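Local structure of maleate cis-trans isomerase (Pseudomonas putida, 4FQ5) at residues A[199-202]-A[203-206]. The protein probably catalyses the cis-trans isomerization of the C2-C3 double bond of maleate to give fumarate. The protein carries 1 engineered substitution. Numbering follows the deposited sequence.
Sequences MNLP and GIIA
Ile204 lays its CG1-CD1 branch back over the backbone carbonyl of Asn200. Its chi1 (-73°) swings CG1 to the side of the backbone N, and the extended chi2 takes CD1 on to 3.7 Å from Asn200 O. The same methyl comes alongside Leu201, CD1 of Ile204 lying 4.4 Å from CD2 of Leu201, a loose apolar touch. Ile205 does likewise one residue on, its CG1 coming 3.5 Å from Leu201 O. The backbone carries successive i to i+4 bonds of an alpha-helical turn: Ile204 N donates to Asn200 O in the carbonyl plane, while Ile205 N reaches Leu201 O at 2.9 Å and almost straight, with an N-H...O angle of 169°. Ala206 N also donates to Pro202 O, but tilted 27° from the carbonyl plane, and Ala206 CB rests 3.3 Å from that oxygen. This is the short helix 201-206, packed against helix 230-237 and the loop at Ile218; the side chain of Leu201 is about 13 Å from the bound maleic acid, so the contact is structural packing away from the substrate pocket. Pro202 has no N-H to give, and its side chain packs on Val233 and Gln236 of helix 230-237. Leu201 and Ile205 share the buried face of the helix, both packing on Ile218, and Ile205 also touches Val233. A water accepts from Gly203 N at 2.8 Å and donates to Met199 O at 2.7 Å, linking the two backbones, where the direct bond from Gly203 N to Asn200 O is weak and bent.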
ATOM      1  N   MET A 199      14.052  -6.328  18.804  1.00 36.54           N
ATOM      2  CA  MET A 199      13.446  -5.882  20.060  1.00 38.70           C
ATOM      3  C   MET A 199      14.415  -5.973  21.241  1.00 38.42           C
ATOM      4  O   MET A 199      14.149  -5.420  22.307  1.00 38.42           O
ATOM      5  CB  MET A 199      12.132  -6.621  20.354  1.00 41.60           C
ATOM      6  CG  MET A 199      10.988  -6.292  19.393  1.00 43.67           C
ATOM      7  SD  MET A 199      10.731  -4.535  19.050  1.00 50.10           S
ATOM      8  CE  MET A 199      10.532  -3.875  20.706  1.00 49.61           C
ATOM      9  N   ASN A 200      15.543  -6.655  21.038  1.00 37.70           N
ATOM     10  CA  ASN A 200      16.649  -6.628  21.986  1.00 37.53           C
ATOM     11  C   ASN A 200      17.374  -5.287  21.991  1.00 36.22           C
ATOM     12  O   ASN A 200      18.014  -4.936  22.975  1.00 35.98           O
ATOM     13  CB  ASN A 200      17.668  -7.735  21.685  1.00 38.46           C
ATOM     14  CG  ASN A 200      17.130  -9.126  21.949  1.00 39.73           C
ATOM     15  OD1 ASN A 200      16.196  -9.314  22.723  1.00 41.56           O
ATOM     16  ND2 ASN A 200      17.732 -10.118  21.309  1.00 39.93           N
ATOM     17  N   LEU A 201      17.281  -4.543  20.889  1.00 35.46           N
ATOM     18  CA  LEU A 201      18.096  -3.340  20.709  1.00 34.83           C
ATOM     19  C   LEU A 201      17.813  -2.197  21.693  1.00 35.44           C
ATOM     20  O   LEU A 201      18.760  -1.555  22.151  1.00 34.82           O
ATOM     21  CB  LEU A 201      18.062  -2.843  19.253  1.00 34.30           C
ATOM     22  CG  LEU A 201      18.686  -3.769  18.200  1.00 34.15           C
ATOM     23  CD1 LEU A 201      18.377  -3.252  16.802  1.00 34.49           C
ATOM     24  CD2 LEU A 201      20.192  -3.906  18.397  1.00 34.57           C
ATOM     25  N   PRO A 202      16.525  -1.931  22.018  1.00 35.12           N
ATOM     26  CA  PRO A 202      16.261  -0.887  23.008  1.00 35.76           C
ATOM     27  C   PRO A 202      16.952  -1.129  24.363  1.00 36.38           C
ATOM     28  O   PRO A 202      17.440  -0.182  24.969  1.00 37.30           O
ATOM     29  CB  PRO A 202      14.737  -0.923  23.152  1.00 36.70           C
ATOM     30  CG  PRO A 202      14.263  -1.379  21.813  1.00 35.77           C
ATOM     31  CD  PRO A 202      15.271  -2.423  21.410  1.00 34.95           C
ATOM     32  N   GLY A 203      17.007  -2.379  24.813  1.00 36.99           N
ATOM     33  CA  GLY A 203      17.645  -2.717  26.087  1.00 38.16           C
ATOM     34  C   GLY A 203      19.160  -2.610  26.032  1.00 38.79           C
ATOM     35  O   GLY A 203      19.796  -2.223  27.011  1.00 39.93           O
ATOM     36  N   ILE A 204      19.738  -2.968  24.887  1.00 37.63           N
ATOM     37  CA  ILE A 204      21.174  -2.798  24.652  1.00 37.36           C
ATOM     38  C   ILE A 204      21.537  -1.316  24.718  1.00 37.02           C
ATOM     39  O   ILE A 204      22.473  -0.923  25.422  1.00 36.37           O
ATOM     40  CB  ILE A 204      21.602  -3.435  23.305  1.00 36.71           C
ATOM     41  CG1 ILE A 204      21.598  -4.961  23.429  1.00 36.98           C
ATOM     42  CG2 ILE A 204      22.973  -2.929  22.871  1.00 37.22           C
ATOM     43  CD1 ILE A 204      21.549  -5.715  22.113  1.00 37.25           C
ATOM     44  N   ILE A 205      20.771  -0.493  24.008  1.00 36.83           N
ATOM     45  CA  ILE A 205      21.010   0.950  23.976  1.00 37.09           C
ATOM     46  C   ILE A 205      20.778   1.602  25.351  1.00 38.46           C
ATOM     47  O   ILE A 205      21.506   2.525  25.737  1.00 37.46           O
ATOM     48  CB  ILE A 205      20.201   1.624  22.840  1.00 37.07           C
ATOM     49  CG1 ILE A 205      20.816   1.237  21.486  1.00 37.18           C
ATOM     50  CG2 ILE A 205      20.170   3.139  23.001  1.00 36.01           C
ATOM     51  CD1 ILE A 205      19.986   1.602  20.276  1.00 36.76           C
ATOM     52  N   ALA A 206      19.788   1.098  26.089  1.00 39.66           N
ATOM     53  CA  ALA A 206      19.520   1.546  27.460  1.00 41.96           C
ATOM     54  C   ALA A 206      20.712   1.308  28.396  1.00 44.01           C
ATOM     55  O   ALA A 206      20.947   2.089  29.315  1.00 45.36           O
ATOM     56  CB  ALA A 206      18.276   0.861  28.009  1.00 41.19           C
TER
HETATM   57  O   HOH W   1      15.181  -4.453  24.570  1.00 28.34           O